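Local coordinates for protein acetylene hydratase (Pelobacter acetylenicus, PDB 2E7Z) that catalyses the hydration of acetylene to acetaldehyde, using a tungsten-bis(molybdopterin guanine dinucleotide) cofactor and a [4Fe-4S] cluster, at residues 78-83 with 492-497; 92-97 with 432-437; 512-517 with 526-531; 101-106 with 120-125. All coordinates share one frame; numbering follows the deposited sequence. Where two conformers were deposited one is given.

How the contacts relate
Contacts 1, 2 and 4 gather around one mixed sheet and its helices; contact 3 follows contact 1 in the chain. Helix 80-98 supplies one side of both contact 1 and contact 2, whose centres are about 17 Å apart, and Phe494 CZ meets Val437 CG1 at 4.2 Å. Contacts 2 and 4 reach the sheet through strands 435-440 and 103-107, and Ile94 CG2 touches Ser102 OG at 3.4 Å. Helix 491-501 ties contact 1 to contact 4, where Ile495 packs on Phe122, and to contact 3 through Tyr492. The Trp80 side chain lies about 4 Å from that of the cofactor-binding Tyr439 and about 9 Å from a bound molybdopterin guanine dinucleotide (nearest atoms).

Contact 1: residues 78-83 with 492-497; sequences ISWDQA and YYFIRE
One face of the Trp80 indole receives the edge of the Tyr493 ring: Tyr493 CE2 sits 3.6 Å above the indole plane, displaced toward the rim, and Trp80 CE3 lies close to the plane of the tyrosine at 3.7 Å from Tyr493 CE2. The planes stand at 89°, a T-shaped stack in which the C-H edge of the tyrosine meets the electron-rich indole. Over the centre of the Tyr493 ring lies Glu497 CG, one helical turn on. Tyr493 CG is anti to the backbone N (chi1 178°), which carries the ring out from helix 491-501 to the tryptophan. Beside it, Phe494 CB approaches Trp80 CZ3 at 4.2 Å. The contact thus sets the first turn of helix 80-98, N-capped by Ser79 OG, against helix 491-501, with Trp80 also packing on Leu454 and Pro455 of the mixed sheet. Indole suits this place because its broad apolar face can be buried while NE1 bonds to Glu487 O. Were Trp80 an alanine, the Tyr493 edge would probably lose its aromatic face and Glu487 O its donor. On the polar flank, a water donates to both Asp81 OD1 and Glu497 OE1, and Arg501 forms salt bridges with both carboxylates.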
loop_
_atom_site.group_PDB
_atom_site.type_symbol
_atom_site.label_atom_id
_atom_site.label_comp_id
_atom_site.label_asym_id
_atom_site.label_seq_id
_atom_site.Cartn_x
_atom_site.Cartn_y
_atom_site.Cartn_z
ATOM N N ILE A 78 13.795 -23.506 17.845
ATOM C CA ILE A 78 13.872 -23.134 19.265
ATOM C C ILE A 78 12.488 -22.777 19.785
ATOM O O ILE A 78 11.528 -22.733 19.017
ATOM C CB ILE A 78 14.925 -22.007 19.600
ATOM C CG1 ILE A 78 14.737 -20.746 18.748
ATOM C CG2 ILE A 78 16.365 -22.565 19.563
ATOM C CD1 ILE A 78 15.469 -19.530 19.344
ATOM N N SER A 79 12.385 -22.524 21.086
ATOM C CA SER A 79 11.111 -22.155 21.706
ATOM C C SER A 79 10.849 -20.678 21.499
ATOM O O SER A 79 11.786 -19.917 21.300
ATOM C CB SER A 79 11.158 -22.432 23.218
ATOM O OG SER A 79 12.148 -21.641 23.871
ATOM N N TRP A 80 9.581 -20.273 21.567
ATOM C CA TRP A 80 9.263 -18.829 21.634
ATOM C C TRP A 80 9.989 -18.145 22.802
ATOM O O TRP A 80 10.548 -17.064 22.663
ATOM C CB TRP A 80 7.759 -18.621 21.770
ATOM C CG TRP A 80 7.044 -18.560 20.463
ATOM C CD1 TRP A 80 6.439 -19.600 19.805
ATOM C CD2 TRP A 80 6.904 -17.404 19.618
ATOM N NE1 TRP A 80 5.901 -19.144 18.599
ATOM C CE2 TRP A 80 6.175 -17.803 18.472
ATOM C CE3 TRP A 80 7.305 -16.076 19.732
ATOM C CZ2 TRP A 80 5.823 -16.912 17.460
ATOM C CZ3 TRP A 80 6.955 -15.176 18.705
ATOM C CH2 TRP A 80 6.227 -15.599 17.596
ATOM N N ASP A 81 9.990 -18.809 23.963
ATOM C CA ASP A 81 10.587 -18.225 25.149
ATOM C C ASP A 81 12.081 -17.932 24.940
ATOM O O ASP A 81 12.569 -16.840 25.273
ATOM C CB ASP A 81 10.380 -19.186 26.344
ATOM C CG ASP A 81 10.825 -18.597 27.676
ATOM O OD1 ASP A 81 10.352 -17.494 28.015
ATOM O OD2 ASP A 81 11.626 -19.253 28.402
ATOM N N GLN A 82 12.807 -18.911 24.385
ATOM C CA GLN A 82 14.229 -18.731 24.155
ATOM C C GLN A 82 14.494 -17.712 23.041
ATOM O O GLN A 82 15.394 -16.870 23.157
ATOM C CB GLN A 82 14.911 -20.053 23.842
ATOM C CG GLN A 82 16.427 -19.928 23.763
ATOM C CD GLN A 82 17.085 -19.581 25.110
ATOM O OE1 GLN A 82 16.534 -19.843 26.189
ATOM N NE2 GLN A 82 18.283 -19.011 25.044
ATOM N N ALA A 83 13.695 -17.776 21.973
ATOM C CA ALA A 83 13.839 -16.804 20.887
ATOM C C ALA A 83 13.655 -15.390 21.408
ATOM O O ALA A 83 14.461 -14.534 21.130
ATOM C CB ALA A 83 12.833 -17.091 19.769
ATOM N N TYR A 492 0.455 -9.627 18.541
ATOM C CA TYR A 492 0.526 -9.015 19.869
ATOM C C TYR A 492 1.288 -9.862 20.863
ATOM O O TYR A 492 2.008 -9.311 21.702
ATOM C CB TYR A 492 -0.870 -8.675 20.404
ATOM C CG TYR A 492 -0.787 -8.015 21.781
ATOM C CD1 TYR A 492 -0.078 -6.824 21.969
ATOM C CD2 TYR A 492 -1.355 -8.617 22.905
ATOM C CE1 TYR A 492 0.040 -6.235 23.239
ATOM C CE2 TYR A 492 -1.253 -8.013 24.168
ATOM C CZ TYR A 492 -0.550 -6.851 24.323
ATOM O OH TYR A 492 -0.436 -6.308 25.572
ATOM N N TYR A 493 1.159 -11.190 20.746
ATOM C CA TYR A 493 1.972 -12.068 21.577
ATOM C C TYR A 493 3.457 -11.702 21.443
ATOM O O TYR A 493 4.139 -11.495 22.443
ATOM C CB TYR A 493 1.731 -13.519 21.202
ATOM C CG TYR A 493 2.559 -14.474 21.989
ATOM C CD1 TYR A 493 2.140 -14.920 23.246
ATOM C CD2 TYR A 493 3.785 -14.929 21.498
ATOM C CE1 TYR A 493 2.922 -15.813 23.976
ATOM C CE2 TYR A 493 4.578 -15.783 22.241
ATOM C CZ TYR A 493 4.130 -16.209 23.477
ATOM O OH TYR A 493 4.873 -17.096 24.214
ATOM N N PHE A 494 3.958 -11.638 20.211
ATOM C CA PHE A 494 5.342 -11.258 19.964
ATOM C C PHE A 494 5.646 -9.891 20.591
ATOM O O PHE A 494 6.628 -9.755 21.323
ATOM C CB PHE A 494 5.630 -11.231 18.438
ATOM C CG PHE A 494 6.934 -10.563 18.077
ATOM C CD1 PHE A 494 8.141 -11.043 18.545
ATOM C CD2 PHE A 494 6.954 -9.388 17.320
ATOM C CE1 PHE A 494 9.349 -10.432 18.232
ATOM C CE2 PHE A 494 8.178 -8.765 17.000
ATOM C CZ PHE A 494 9.374 -9.305 17.458
ATOM N N ILE A 495 4.822 -8.889 20.296
ATOM C CA ILE A 495 5.128 -7.537 20.779
ATOM C C ILE A 495 5.137 -7.485 22.319
ATOM O O ILE A 495 6.049 -6.915 22.928
ATOM C CB ILE A 495 4.090 -6.505 20.221
ATOM C CG1 ILE A 495 4.306 -6.319 18.724
ATOM C CG2 ILE A 495 4.192 -5.137 20.941
ATOM C CD1 ILE A 495 3.033 -5.868 17.970
ATOM N N ARG A 496 4.121 -8.069 22.952
ATOM C CA ARG A 496 4.042 -8.003 24.402
ATOM C C ARG A 496 5.202 -8.737 25.060
ATOM O O ARG A 496 5.786 -8.264 26.039
ATOM C CB ARG A 496 2.732 -8.577 24.924
ATOM C CG ARG A 496 2.584 -8.299 26.418
ATOM C CD ARG A 496 1.389 -8.985 27.057
ATOM N NE ARG A 496 1.118 -8.289 28.329
ATOM C CZ ARG A 496 1.665 -8.578 29.512
ATOM N NH1 ARG A 496 2.468 -9.637 29.657
ATOM N NH2 ARG A 496 1.358 -7.829 30.573
ATOM N N GLU A 497 5.511 -9.924 24.554
ATOM C CA GLU A 497 6.600 -10.713 25.137
ATOM C C GLU A 497 7.926 -9.960 25.032
ATOM O O GLU A 497 8.742 -9.970 25.955
ATOM C CB GLU A 497 6.703 -12.077 24.454
ATOM C CG GLU A 497 5.549 -13.008 24.777
ATOM C CD GLU A 497 5.577 -13.516 26.201
ATOM O OE1 GLU A 497 6.676 -13.766 26.734
ATOM O OE2 GLU A 497 4.485 -13.694 26.771
HETATM O O HOH W 1 7.891 -16.349 27.059
#

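Contact 2: residues 92-97 with 432-437; sequences KKIIAK and NQDLVV
Ile94 reaches from helix 80-98 to the start of strand 435-440, and its longer branch makes the contact. From CB, Ile94 CG1 leaves anti to the carbonyl carbon (chi1 -70°) and passes Asp434 CB at 4.0 Å. The chain then runs on extended, with chi2 166°, and its terminal methyl Ile94 CD1 meets two methylene groups: Asp434 CB at 3.7 Å and Leu435 CB at 3.5 Å. The other branch, CG2, turns instead to Ser102, and the side chain also packs on Ala408 of the neighbouring strand. A beta-branched isoleucine suits a helix face lying on a sheet, since its two arms can reach different neighbours. Leu435 meets Ile94 with its CB and also touches Tyr452 and Lys90. Helix 80-98 thereby packs on the mixed sheet. Lys97 NZ lies 5.9 Å from Asp434 OD2, too far for a salt bridge, and any attraction is likely to be weak. Across the two segments, then, methyl meets methylene by apolar packing alone, and the Asp434 carboxylate takes no part in it.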
loop_
_atom_site.group_PDB
_atom_site.type_symbol
_atom_site.label_atom_id
_atom_site.label_comp_id
_atom_site.label_asym_id
_atom_site.label_seq_id
_atom_site.Cartn_x
_atom_site.Cartn_y
_atom_site.Cartn_z
ATOM N N LYS A 92 18.861 -5.163 23.326
ATOM C CA LYS A 92 19.377 -4.295 24.389
ATOM C C LYS A 92 20.815 -3.865 24.112
ATOM O O LYS A 92 21.166 -2.699 24.296
ATOM C CB LYS A 92 19.314 -5.000 25.751
ATOM C CG LYS A 92 17.917 -5.056 26.321
ATOM C CD LYS A 92 17.876 -6.005 27.527
ATOM C CE LYS A 92 16.474 -6.102 28.080
ATOM N NZ LYS A 92 16.421 -7.048 29.240
ATOM N N LYS A 93 21.647 -4.801 23.676
ATOM C CA LYS A 93 23.044 -4.485 23.349
ATOM C C LYS A 93 23.143 -3.508 22.183
ATOM O O LYS A 93 23.948 -2.560 22.215
ATOM C CB LYS A 93 23.846 -5.762 23.041
ATOM C CG LYS A 93 24.092 -6.633 24.268
ATOM C CD LYS A 93 24.692 -7.990 23.872
ATOM C CE LYS A 93 26.165 -7.880 23.458
ATOM N NZ LYS A 93 27.017 -7.270 24.543
ATOM N N ILE A 94 22.318 -3.737 21.161
ATOM C CA ILE A 94 22.309 -2.873 19.996
ATOM C C ILE A 94 21.878 -1.443 20.381
ATOM O O ILE A 94 22.516 -0.437 19.996
ATOM C CB ILE A 94 21.430 -3.480 18.883
ATOM C CG1 ILE A 94 22.125 -4.728 18.325
ATOM C CG2 ILE A 94 21.174 -2.442 17.781
ATOM C CD1 ILE A 94 21.193 -5.590 17.479
ATOM N N ILE A 95 20.804 -1.347 21.160
ATOM C CA ILE A 95 20.287 -0.039 21.592
ATOM C C ILE A 95 21.264 0.672 22.529
ATOM O O ILE A 95 21.412 1.875 22.463
ATOM C CB ILE A 95 18.872 -0.149 22.240
ATOM C CG1 ILE A 95 17.843 -0.514 21.161
ATOM C CG2 ILE A 95 18.484 1.154 23.001
ATOM C CD1 ILE A 95 16.455 -0.789 21.753
ATOM N N ALA A 96 21.951 -0.076 23.380
ATOM C CA ALA A 96 22.935 0.561 24.269
ATOM C C ALA A 96 24.071 1.183 23.462
ATOM O O ALA A 96 24.627 2.199 23.848
ATOM C CB ALA A 96 23.479 -0.451 25.241
ATOM N N LYS A 97 24.438 0.549 22.348
ATOM C CA LYS A 97 25.576 0.991 21.541
ATOM C C LYS A 97 25.168 2.074 20.553
ATOM O O LYS A 97 25.894 3.041 20.344
ATOM C CB LYS A 97 26.201 -0.198 20.795
ATOM C CG LYS A 97 27.425 0.121 19.957
ATOM C CD LYS A 97 28.093 -1.161 19.486
ATOM C CE LYS A 97 29.326 -0.881 18.640
ATOM N NZ LYS A 97 30.025 -2.147 18.206
ATOM N N ASN A 432 24.155 -5.786 6.680
ATOM C CA ASN A 432 24.914 -4.995 7.660
ATOM C C ASN A 432 24.242 -4.935 9.033
ATOM O O ASN A 432 24.715 -4.227 9.904
ATOM C CB ASN A 432 25.138 -3.585 7.108
ATOM C CG ASN A 432 26.259 -2.843 7.807
ATOM O OD1 ASN A 432 26.172 -1.624 8.011
ATOM N ND2 ASN A 432 27.312 -3.526 8.128
ATOM N N GLN A 433 23.167 -5.701 9.218
ATOM C CA GLN A 433 22.449 -5.751 10.500
ATOM C C GLN A 433 23.119 -6.651 11.507
ATOM O O GLN A 433 23.729 -7.642 11.139
ATOM C CB GLN A 433 20.989 -6.204 10.298
ATOM C CG GLN A 433 20.158 -5.275 9.417
ATOM C CD GLN A 433 20.246 -3.849 9.940
ATOM O OE1 GLN A 433 19.599 -3.514 10.920
ATOM N NE2 GLN A 433 21.072 -3.016 9.304
ATOM N N ASP A 434 22.997 -6.271 12.781
ATOM C CA ASP A 434 23.422 -7.137 13.886
ATOM C C ASP A 434 22.280 -8.054 14.346
ATOM O O ASP A 434 22.534 -9.132 14.874
ATOM C CB ASP A 434 23.898 -6.280 15.060
ATOM C CG ASP A 434 25.189 -5.572 14.775
ATOM O OD1 ASP A 434 25.999 -6.088 13.975
ATOM O OD2 ASP A 434 25.397 -4.506 15.369
ATOM N N LEU A 435 21.030 -7.664 14.093
ATOM C CA LEU A 435 19.862 -8.466 14.460
ATOM C C LEU A 435 18.767 -8.279 13.444
ATOM O O LEU A 435 18.365 -7.148 13.194
ATOM C CB LEU A 435 19.325 -8.063 15.841
ATOM C CG LEU A 435 18.025 -8.730 16.314
ATOM C CD1 LEU A 435 18.197 -10.239 16.525
ATOM C CD2 LEU A 435 17.561 -8.124 17.616
ATOM N N VAL A 436 18.280 -9.381 12.877
ATOM C CA VAL A 436 17.120 -9.351 11.982
ATOM C C VAL A 436 16.121 -10.374 12.478
ATOM O O VAL A 436 16.482 -11.546 12.724
ATOM C CB VAL A 436 17.508 -9.647 10.521
ATOM C CG1 VAL A 436 16.295 -9.768 9.581
ATOM C CG2 VAL A 436 18.512 -8.622 10.037
ATOM N N VAL A 437 14.883 -9.944 12.680
ATOM C CA VAL A 437 13.800 -10.843 13.081
ATOM C C VAL A 437 12.719 -10.778 12.018
ATOM O O VAL A 437 12.303 -9.678 11.622
ATOM C CB VAL A 437 13.216 -10.405 14.436
ATOM C CG1 VAL A 437 11.980 -11.251 14.812
ATOM C CG2 VAL A 437 14.285 -10.404 15.552
#

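Contact 3: residues 512-517 with 526-531; sequences DRLELI and MEWEEY
Leu514 and Ile517, three residues apart on helix 513-520, both close on the base of the Trp528 side chain. With its CG anti to the backbone N (chi1 178°), Leu514 stretches toward the tryptophan, and its CD1 reaches Trp528 CB at 3.7 Å and Trp528 CD1 at 3.9 Å. Ile517 uses its short branch: CG2, the arm anti to the backbone N, is turned to Trp528 CB at 4.1 Å and Trp528 CE3 at 4.2 Å. Trp528 extends from the first turn of helix 528-531 and turns its CB and the near part of the ring toward the two aliphatic side chains, which meet it obliquely, side by side. This is packing of two short helices close in sequence. At the start of the first, Asp512 OD1 caps by accepting from Glu515 N at 3.0 Å. Leucine and isoleucine offer methyls of differing reach to the CB and nearest ring atoms of a bulky side chain; these side chains meet by apolar packing alone, while the bond from Trp528 N to Asn518 OD1 gives the helices a directional link.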
loop_
_atom_site.group_PDB
_atom_site.type_symbol
_atom_site.label_atom_id
_atom_site.label_comp_id
_atom_site.label_asym_id
_atom_site.label_seq_id
_atom_site.Cartn_x
_atom_site.Cartn_y
_atom_site.Cartn_z
ATOM N N ASP A 512 -3.204 -10.697 26.572
ATOM C CA ASP A 512 -3.210 -11.387 25.292
ATOM C C ASP A 512 -4.024 -10.567 24.304
ATOM O O ASP A 512 -4.605 -9.530 24.643
ATOM C CB ASP A 512 -3.744 -12.824 25.410
ATOM C CG ASP A 512 -5.103 -12.918 26.098
ATOM O OD1 ASP A 512 -5.913 -11.979 25.998
ATOM O OD2 ASP A 512 -5.354 -13.955 26.757
ATOM N N ARG A 513 -4.038 -11.037 23.065
ATOM C CA ARG A 513 -4.726 -10.330 22.014
ATOM C C ARG A 513 -6.211 -10.171 22.327
ATOM O O ARG A 513 -6.798 -9.163 21.987
ATOM C CB ARG A 513 -4.483 -10.966 20.647
ATOM C CG ARG A 513 -5.136 -10.145 19.523
ATOM C CD ARG A 513 -4.954 -10.750 18.149
ATOM N NE ARG A 513 -5.366 -12.147 18.191
ATOM C CZ ARG A 513 -5.048 -13.085 17.303
ATOM N NH1 ARG A 513 -4.404 -12.758 16.184
ATOM N NH2 ARG A 513 -5.375 -14.374 17.523
ATOM N N LEU A 514 -6.819 -11.145 22.982
ATOM C CA LEU A 514 -8.244 -11.023 23.265
ATOM C C LEU A 514 -8.499 -9.865 24.222
ATOM O O LEU A 514 -9.456 -9.096 24.055
ATOM C CB LEU A 514 -8.810 -12.333 23.814
ATOM C CG LEU A 514 -10.289 -12.315 24.204
ATOM C CD1 LEU A 514 -11.187 -11.895 23.038
ATOM C CD2 LEU A 514 -10.667 -13.688 24.744
ATOM N N GLU A 515 -7.647 -9.712 25.225
ATOM C CA GLU A 515 -7.840 -8.562 26.118
ATOM C C GLU A 515 -7.658 -7.233 25.389
ATOM O O GLU A 515 -8.345 -6.243 25.667
ATOM C CB GLU A 515 -6.890 -8.641 27.318
ATOM C CG GLU A 515 -7.262 -9.706 28.333
ATOM C CD GLU A 515 -6.493 -9.610 29.653
ATOM O OE1 GLU A 515 -5.745 -8.640 29.899
ATOM O OE2 GLU A 515 -6.656 -10.563 30.438
ATOM N N LEU A 516 -6.708 -7.197 24.466
ATOM C CA LEU A 516 -6.465 -6.013 23.660
ATOM C C LEU A 516 -7.642 -5.717 22.721
ATOM O O LEU A 516 -8.061 -4.549 22.609
ATOM C CB LEU A 516 -5.158 -6.213 22.893
ATOM C CG LEU A 516 -4.784 -5.103 21.892
ATOM C CD1 LEU A 516 -4.672 -3.732 22.596
ATOM C CD2 LEU A 516 -3.455 -5.466 21.249
ATOM N N ILE A 517 -8.197 -6.760 22.095
ATOM C CA ILE A 517 -9.447 -6.615 21.340
ATOM C C ILE A 517 -10.556 -6.015 22.225
ATOM O O ILE A 517 -11.227 -5.059 21.840
ATOM C CB ILE A 517 -9.883 -7.970 20.695
ATOM C CG1 ILE A 517 -8.982 -8.315 19.496
ATOM C CG2 ILE A 517 -11.351 -7.895 20.296
ATOM C CD1 ILE A 517 -9.114 -9.788 19.008
ATOM N N MET A 526 -19.390 -3.812 25.022
ATOM C CA MET A 526 -19.406 -5.231 24.661
ATOM C C MET A 526 -18.030 -5.851 24.763
ATOM O O MET A 526 -17.016 -5.178 24.533
ATOM C CB MET A 526 -19.906 -5.440 23.224
ATOM C CG MET A 526 -21.372 -5.047 22.999
ATOM S SD MET A 526 -21.868 -5.409 21.310
ATOM C CE MET A 526 -21.614 -3.814 20.543
ATOM N N GLU A 527 -17.995 -7.152 25.055
ATOM C CA GLU A 527 -16.777 -7.923 24.869
ATOM C C GLU A 527 -16.894 -8.688 23.544
ATOM O O GLU A 527 -17.962 -8.701 22.917
ATOM C CB GLU A 527 -16.541 -8.887 26.032
ATOM C CG GLU A 527 -16.108 -8.165 27.310
ATOM C CD GLU A 527 -15.799 -9.083 28.486
ATOM O OE1 GLU A 527 -15.837 -10.334 28.355
ATOM O OE2 GLU A 527 -15.523 -8.519 29.568
ATOM N N TRP A 528 -15.816 -9.356 23.138
ATOM C CA TRP A 528 -15.737 -9.952 21.810
ATOM C C TRP A 528 -16.815 -11.016 21.521
ATOM O O TRP A 528 -17.334 -11.095 20.399
ATOM C CB TRP A 528 -14.318 -10.484 21.587
ATOM C CG TRP A 528 -14.150 -11.274 20.328
ATOM C CD1 TRP A 528 -13.825 -12.600 20.247
ATOM C CD2 TRP A 528 -14.315 -10.810 18.971
ATOM N NE1 TRP A 528 -13.756 -12.989 18.922
ATOM C CE2 TRP A 528 -14.074 -11.916 18.127
ATOM C CE3 TRP A 528 -14.653 -9.566 18.394
ATOM C CZ2 TRP A 528 -14.141 -11.824 16.731
ATOM C CZ3 TRP A 528 -14.722 -9.478 17.005
ATOM C CH2 TRP A 528 -14.454 -10.611 16.191
ATOM N N GLU A 529 -17.176 -11.822 22.516
ATOM C CA GLU A 529 -18.191 -12.843 22.279
ATOM C C GLU A 529 -19.478 -12.247 21.729
ATOM O O GLU A 529 -20.075 -12.782 20.797
ATOM C CB GLU A 529 -18.465 -13.658 23.553
ATOM C CG GLU A 529 -19.661 -14.557 23.406
ATOM C CD GLU A 529 -19.757 -15.643 24.459
ATOM O OE1 GLU A 529 -18.950 -15.653 25.418
ATOM O OE2 GLU A 529 -20.658 -16.498 24.314
ATOM N N GLU A 530 -19.897 -11.113 22.295
ATOM C CA GLU A 530 -21.097 -10.439 21.828
ATOM C C GLU A 530 -20.838 -9.597 20.563
ATOM O O GLU A 530 -21.627 -9.628 19.613
ATOM C CB GLU A 530 -21.636 -9.550 22.943
ATOM C CG GLU A 530 -22.925 -8.816 22.594
ATOM C CD GLU A 530 -23.468 -7.928 23.730
ATOM O OE1 GLU A 530 -22.799 -7.757 24.790
ATOM O OE2 GLU A 530 -24.592 -7.402 23.559
ATOM N N TYR A 531 -19.707 -8.908 20.540
ATOM C CA TYR A 531 -19.387 -7.989 19.464
ATOM C C TYR A 531 -19.361 -8.680 18.114
ATOM O O TYR A 531 -19.820 -8.111 17.136
ATOM C CB TYR A 531 -18.031 -7.350 19.726
ATOM C CG TYR A 531 -17.750 -6.128 18.892
ATOM C CD1 TYR A 531 -18.247 -4.877 19.262
ATOM C CD2 TYR A 531 -16.944 -6.204 17.759
ATOM C CE1 TYR A 531 -17.973 -3.738 18.521
ATOM C CE2 TYR A 531 -16.658 -5.076 17.010
ATOM C CZ TYR A 531 -17.179 -3.841 17.387
ATOM O OH TYR A 531 -16.898 -2.695 16.664
#

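Contact 4: residues 101-106 with 120-125; sequences ESLGVS and RRFMNL
Met123 lies against Val105, with both Met123 SD and Met123 CE 3.7 Å from Val105 CG2. The end of the methionine thus lies alongside the valine methyl, and CB of Val105 is also close, 3.9 Å from Met123 SD. The thioether gets there by an extended run to SD followed by a turn at chi3 (74°), which folds Met123 CE back along the strand until it lies 4.2 Å from Leu103 O. A second, looser pair lies beside this one: Leu103 CD2 stands 4.4 Å from Phe122 CE2. A flexible, unbranched methionine fits its end to the strand's surface, and a beta-branched valine suits a strand. With a serine instead of Met123, a gap would probably open between helix and strand beside Val105 CG2, with Trp131 still on the flank. In the next shell, Trp131 touches both Val105 and Met123, while Leu412 lies against Val105, and Ala408 and Phe410 against Leu103. Phe122 is backed by Ile495, Leu498 and Ala499 of helix 491-501. Helix 118-126 runs nearly antiparallel to strand 103-107, their local axes 166° apart in direction and 10.9 Å apart, as expected of the beta-alpha-beta crossover that leads on to strand 131-132 at the edge of the mixed sheet.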
loop_
_atom_site.group_PDB
_atom_site.type_symbol
_atom_site.label_atom_id
_atom_site.label_comp_id
_atom_site.label_asym_id
_atom_site.label_seq_id
_atom_site.Cartn_x
_atom_site.Cartn_y
_atom_site.Cartn_z
ATOM N N GLU A 101 16.962 4.482 18.131
ATOM C CA GLU A 101 16.749 4.803 16.724
ATOM C C GLU A 101 17.457 3.823 15.786
ATOM O O GLU A 101 17.176 3.824 14.598
ATOM C CB GLU A 101 17.150 6.262 16.435
ATOM C CG GLU A 101 18.624 6.575 16.640
ATOM C CD GLU A 101 18.958 7.034 18.049
ATOM O OE1 GLU A 101 18.157 6.802 18.979
ATOM O OE2 GLU A 101 20.043 7.617 18.231
ATOM N N SER A 102 18.340 2.991 16.331
ATOM C CA SER A 102 18.983 1.955 15.519
ATOM C C SER A 102 18.123 0.724 15.256
ATOM O O SER A 102 18.567 -0.183 14.543
ATOM C CB SER A 102 20.306 1.532 16.135
ATOM O OG SER A 102 20.124 0.733 17.294
ATOM N N LEU A 103 16.898 0.698 15.780
ATOM C CA LEU A 103 15.919 -0.334 15.404
ATOM C C LEU A 103 15.038 0.199 14.279
ATOM O O LEU A 103 14.339 1.237 14.434
ATOM C CB LEU A 103 15.058 -0.657 16.633
ATOM C CG LEU A 103 13.830 -1.513 16.313
ATOM C CD1 LEU A 103 14.182 -2.937 15.826
ATOM C CD2 LEU A 103 12.897 -1.618 17.512
ATOM N N GLY A 104 15.049 -0.537 13.163
ATOM C CA GLY A 104 14.170 -0.270 12.033
ATOM C C GLY A 104 13.105 -1.361 11.955
ATOM O O GLY A 104 13.386 -2.533 12.295
ATOM N N VAL A 105 11.899 -1.000 11.531
ATOM C CA VAL A 105 10.801 -1.966 11.398
ATOM C C VAL A 105 10.105 -1.785 10.059
ATOM O O VAL A 105 9.793 -0.633 9.698
ATOM C CB VAL A 105 9.787 -1.825 12.578
ATOM C CG1 VAL A 105 8.578 -2.759 12.351
ATOM C CG2 VAL A 105 10.432 -2.133 13.896
ATOM N N SER A 106 9.857 -2.876 9.332
ATOM C CA SER A 106 9.002 -2.846 8.149
ATOM C C SER A 106 7.810 -3.718 8.489
ATOM O O SER A 106 7.979 -4.944 8.684
ATOM C CB SER A 106 9.784 -3.357 6.932
ATOM O OG SER A 106 8.967 -3.478 5.787
ATOM N N ARG A 120 3.531 0.424 17.283
ATOM C CA ARG A 120 4.148 1.749 17.425
ATOM C C ARG A 120 4.249 2.132 18.913
ATOM O O ARG A 120 5.160 2.846 19.299
ATOM C CB ARG A 120 3.408 2.846 16.652
ATOM C CG ARG A 120 3.469 2.647 15.148
ATOM C CD ARG A 120 4.875 2.725 14.540
ATOM N NE ARG A 120 5.572 4.023 14.593
ATOM C CZ ARG A 120 5.436 4.959 13.661
ATOM N NH1 ARG A 120 4.534 4.851 12.686
ATOM N NH2 ARG A 120 6.162 6.072 13.791
ATOM N N ARG A 121 3.315 1.633 19.743
ATOM C CA ARG A 121 3.414 1.820 21.191
ATOM C C ARG A 121 4.778 1.354 21.690
ATOM O O ARG A 121 5.506 2.078 22.378
ATOM C CB ARG A 121 2.264 1.120 21.882
ATOM C CG ARG A 121 2.146 1.335 23.390
ATOM C CD ARG A 121 0.952 0.535 23.868
ATOM N NE ARG A 121 0.644 0.733 25.289
ATOM C CZ ARG A 121 -0.224 1.640 25.760
ATOM N NH1 ARG A 121 -0.875 2.460 24.920
ATOM N NH2 ARG A 121 -0.434 1.745 27.084
ATOM N N PHE A 122 5.127 0.123 21.339
ATOM C CA PHE A 122 6.417 -0.434 21.699
ATOM C C PHE A 122 7.582 0.392 21.177
ATOM O O PHE A 122 8.504 0.730 21.935
ATOM C CB PHE A 122 6.501 -1.879 21.150
ATOM C CG PHE A 122 7.857 -2.507 21.262
ATOM C CD1 PHE A 122 8.315 -2.982 22.486
ATOM C CD2 PHE A 122 8.662 -2.663 20.145
ATOM C CE1 PHE A 122 9.573 -3.527 22.614
ATOM C CE2 PHE A 122 9.924 -3.257 20.252
ATOM C CZ PHE A 122 10.375 -3.678 21.493
ATOM N N MET A 123 7.542 0.746 19.889
ATOM C CA MET A 123 8.631 1.521 19.321
ATOM C C MET A 123 8.748 2.889 20.002
ATOM O O MET A 123 9.861 3.353 20.246
ATOM C CB MET A 123 8.445 1.727 17.822
ATOM C CG MET A 123 8.542 0.408 17.049
ATOM S SD MET A 123 8.478 0.713 15.250
ATOM C CE MET A 123 10.136 1.404 14.978
ATOM N N ASN A 124 7.608 3.513 20.310
ATOM C CA ASN A 124 7.612 4.865 20.903
ATOM C C ASN A 124 8.118 4.849 22.323
ATOM O O ASN A 124 8.803 5.777 22.731
ATOM C CB ASN A 124 6.219 5.476 20.755
ATOM C CG ASN A 124 5.936 5.884 19.311
ATOM O OD1 ASN A 124 6.871 6.127 18.542
ATOM N ND2 ASN A 124 4.656 5.986 18.946
ATOM N N LEU A 125 7.855 3.758 23.039
ATOM C CA LEU A 125 8.406 3.588 24.375
ATOM C C LEU A 125 9.897 3.265 24.332
ATOM O O LEU A 125 10.647 3.714 25.196
ATOM C CB LEU A 125 7.651 2.496 25.152
ATOM C CG LEU A 125 6.214 2.894 25.487
ATOM C CD1 LEU A 125 5.382 1.709 25.848
ATOM C CD2 LEU A 125 6.212 3.892 26.671
#